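Local atomic coordinates of glycoside hydrolase family 31 (Trueperella pyogenes, PDB entry 5I0F), a protein that degrades cycloalternan, probably hydrolysing its alpha-glucosidic links by a double-displacement mechanism that passes through a covalent glycosyl-enzyme intermediate. Residues 396-399 and 400-404; 716-719 and 720-724. All blocks are in the same frame, centred on the assembly; numbering follows the deposited sequence.

In the fold
Both contacts are local, and along the chain they come in series with no nesting or crossing. Interaction 1 comes first, in the family 31 TIM-barrel domain. After barrel strand 383-388 the chain runs through a loop and turns at 396-399 into helix 400-412, so this contact marks the passage from loop to helix. Interaction 2 follows more than 300 residues later, in the C-terminal domain. There residues 716-719 end strand 712-717. The loop residues 720-724 then turn back toward strand 725-728, linking a two-stranded sheet to a six-stranded one. The two centres lie about 54 Å apart, and the nearest atoms about 44 Å.

Interaction 1. Residues 396-399 and 400-404. With CA (calcium ion), chain I.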
# COMPACT_ATOMS: atom_id res chain seq x y z
N ASP A 396 26.49 9.80 -0.92
CA ASP A 396 27.76 10.55 -0.80
C ASP A 396 27.83 11.88 -1.61
O ASP A 396 28.65 12.75 -1.28
CB ASP A 396 28.95 9.64 -1.15
CG ASP A 396 28.81 8.96 -2.51
OD1 ASP A 396 27.92 9.34 -3.31
OD2 ASP A 396 29.59 8.02 -2.80
N ASP A 397 26.98 12.03 -2.65
CA ASP A 397 26.95 13.25 -3.49
C ASP A 397 25.83 14.26 -3.16
O ASP A 397 25.50 15.12 -3.98
CB ASP A 397 26.90 12.88 -4.98
CG ASP A 397 25.61 12.17 -5.38
OD1 ASP A 397 24.79 11.80 -4.50
OD2 ASP A 397 25.43 11.97 -6.60
N LEU A 398 25.23 14.14 -1.98
CA LEU A 398 24.30 15.14 -1.50
C LEU A 398 25.06 16.41 -1.18
O LEU A 398 26.23 16.35 -0.78
CB LEU A 398 23.61 14.67 -0.21
CG LEU A 398 22.70 13.45 -0.34
CD1 LEU A 398 22.22 13.02 1.04
CD2 LEU A 398 21.53 13.76 -1.25
N GLY A 399 24.39 17.55 -1.32
CA GLY A 399 24.93 18.84 -0.92
C GLY A 399 24.94 19.00 0.59
O GLY A 399 24.39 18.16 1.30
N PRO A 400 25.57 20.09 1.10
CA PRO A 400 25.73 20.27 2.55
C PRO A 400 24.44 20.35 3.36
O PRO A 400 24.42 19.88 4.49
CB PRO A 400 26.49 21.60 2.69
CG PRO A 400 27.10 21.86 1.36
CD PRO A 400 26.27 21.14 0.33
N GLU A 401 23.40 20.97 2.81
CA GLU A 401 22.14 21.10 3.52
C GLU A 401 21.49 19.74 3.81
O GLU A 401 21.08 19.48 4.94
CB GLU A 401 21.17 21.99 2.74
CG GLU A 401 19.85 22.28 3.46
CD GLU A 401 19.97 23.25 4.63
OE1 GLU A 401 21.04 23.85 4.88
OE2 GLU A 401 18.95 23.47 5.30
N ALA A 402 21.40 18.88 2.80
CA ALA A 402 20.85 17.53 2.96
C ALA A 402 21.68 16.67 3.93
O ALA A 402 21.11 15.98 4.77
CB ALA A 402 20.72 16.83 1.61
N LEU A 403 23.01 16.77 3.83
CA LEU A 403 23.89 16.09 4.77
C LEU A 403 23.65 16.56 6.19
O LEU A 403 23.58 15.74 7.07
CB LEU A 403 25.38 16.26 4.41
CG LEU A 403 25.82 15.62 3.10
CD1 LEU A 403 27.21 16.09 2.73
CD2 LEU A 403 25.75 14.10 3.20
N ALA A 404 23.56 17.87 6.40
CA ALA A 404 23.28 18.39 7.75
C ALA A 404 21.91 17.95 8.27
O ALA A 404 21.76 17.61 9.44
CB ALA A 404 23.42 19.90 7.79
CA CA I . 28.97 8.34 -5.56
O HOH W 1 27.56 9.96 -6.49
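L403 lies over the start of its own helix and meets L398 and G399. L403 CB is 3.8 Å from G399 O. L403 CG comes closer, 3.4 Å from G399 O. There the side chain forks. L403 CD1 reaches L398 O at 3.7 Å, while L403 CD2 touches L398 CB at 4.1 Å. With CG beside the backbone N (chi1 -65°), the branches turn back over the residues before the helix. The backbone of L403 adds the polar link: L403 N donates to G399 O at 3.2 Å. L398 CB also meets A402 CB at 4.0 Å, so L398 packs against both A402 and L403. E336 accepts a hydrogen bond from G399 N and touches the side chains of L398 and A402. The end of E401 leads away from the loop, and its OE2 is hydrogen-bonded to H354. Upstream, both carboxylate oxygens of D396 bind a calcium ion, OD1 at 2.7 Å, with a water as a further ligand. G399 is the N-cap residue and P400 fills the first helical position, a common helix start. This N-terminal cap opens helix 400-412 after barrel strand 383-388 of the TIM-barrel domain.

Interaction 2. Residues 716-719 and 720-724; sequences RAVG and WDIIP
G719 and I722 close a tight reversal of the chain with a backbone hydrogen bond. I722 N donates to G719 O over 3.0 Å. G719 O also accepts from R577 of helix 572-583, so two donors grip this oxygen. R716 makes a bent bond of its own, R716 NH1 to A717 O at 2.9 Å, with 133° at the hydrogen. Its main polar partner is D701, in a salt bridge with NE. Van der Waals packing sets an aliphatic side chain on the flat guanidinium. I722 CG2 sits 3.9 Å above the centre of one face of the R716 guanidinium. I722 CD1 touches NH2 of R716 at 3.7 Å. The arginine chain starts with CG opposite the backbone N (chi1 179°) and bends at chi2 (64°), which carries the guanidinium alongside A717 O and under the isoleucine. Apolar contacts lie deeper in. V718 CG1 packs on P724 CG at 3.6 Å, the two side chains crossing at about a right angle. V718 CG1 also lies 4.2 Å from I722 CG2. W690 of strand 689-694 touches both V718 and P724, while at the outer end W720 leans on helix 572-583 of the TIM-barrel domain. G719 to I722 is a type I beta turn, joining strand 712-717 to strand 725-728 in the beta-sheet C-terminal domain of this family 31 enzyme.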
# COMPACT_ATOMS: atom_id res chain seq x y z
N ARG A 716 -27.49 -2.19 -21.96
CA ARG A 716 -27.39 -0.75 -22.25
C ARG A 716 -26.40 -0.59 -23.39
O ARG A 716 -25.29 -1.15 -23.31
CB ARG A 716 -26.82 -0.05 -20.99
CG ARG A 716 -26.61 1.47 -21.03
CD ARG A 716 -27.93 2.12 -21.20
NE ARG A 716 -28.03 3.56 -21.01
CZ ARG A 716 -27.82 4.48 -21.94
NH1 ARG A 716 -27.27 4.20 -23.12
NH2 ARG A 716 -28.11 5.73 -21.64
N ALA A 717 -26.78 0.15 -24.43
CA ALA A 717 -25.81 0.68 -25.40
C ALA A 717 -24.74 1.52 -24.66
O ALA A 717 -25.10 2.35 -23.83
CB ALA A 717 -26.51 1.54 -26.45
N VAL A 718 -23.46 1.32 -24.97
CA VAL A 718 -22.39 2.07 -24.30
C VAL A 718 -21.41 2.76 -25.27
O VAL A 718 -20.24 2.37 -25.41
CB VAL A 718 -21.63 1.19 -23.27
CG1 VAL A 718 -22.51 0.94 -22.05
CG2 VAL A 718 -21.16 -0.13 -23.86
N GLY A 719 -21.89 3.82 -25.91
CA GLY A 719 -20.98 4.75 -26.58
C GLY A 719 -20.00 5.31 -25.53
O GLY A 719 -20.23 5.17 -24.32
N TRP A 720 -18.94 5.97 -25.97
CA TRP A 720 -17.93 6.44 -25.01
C TRP A 720 -18.45 7.52 -24.06
O TRP A 720 -17.90 7.71 -22.98
CB TRP A 720 -16.69 6.93 -25.76
CG TRP A 720 -15.89 5.84 -26.43
CD1 TRP A 720 -16.25 4.53 -26.62
CD2 TRP A 720 -14.60 5.98 -27.02
NE1 TRP A 720 -15.27 3.86 -27.30
CE2 TRP A 720 -14.24 4.74 -27.56
CE3 TRP A 720 -13.73 7.07 -27.17
CZ2 TRP A 720 -13.02 4.52 -28.22
CZ3 TRP A 720 -12.50 6.86 -27.82
CH2 TRP A 720 -12.16 5.58 -28.33
N ASP A 721 -19.52 8.21 -24.44
CA ASP A 721 -20.20 9.18 -23.59
C ASP A 721 -21.15 8.58 -22.55
O ASP A 721 -21.79 9.33 -21.82
CB ASP A 721 -20.93 10.25 -24.43
CG ASP A 721 -21.89 9.68 -25.42
OD1 ASP A 721 -21.95 8.45 -25.65
OD2 ASP A 721 -22.59 10.48 -26.05
N ILE A 722 -21.23 7.25 -22.48
CA ILE A 722 -22.04 6.53 -21.47
C ILE A 722 -21.15 5.62 -20.61
O ILE A 722 -20.31 4.92 -21.14
CB ILE A 722 -23.09 5.61 -22.15
CG1 ILE A 722 -23.99 6.43 -23.10
CG2 ILE A 722 -23.91 4.80 -21.15
CD1 ILE A 722 -24.89 7.43 -22.42
N ILE A 723 -21.38 5.63 -19.30
CA ILE A 723 -21.01 4.55 -18.41
C ILE A 723 -22.33 4.14 -17.73
O ILE A 723 -23.04 5.01 -17.26
CB ILE A 723 -19.91 4.92 -17.37
CG1 ILE A 723 -19.73 3.78 -16.35
CG2 ILE A 723 -20.19 6.25 -16.67
CD1 ILE A 723 -18.66 4.02 -15.31
N PRO A 724 -22.65 2.82 -17.69
CA PRO A 724 -23.92 2.43 -17.09
C PRO A 724 -24.04 2.82 -15.62
O PRO A 724 -23.20 2.45 -14.78
CB PRO A 724 -23.95 0.91 -17.29
CG PRO A 724 -23.09 0.67 -18.48
CD PRO A 724 -21.99 1.69 -18.36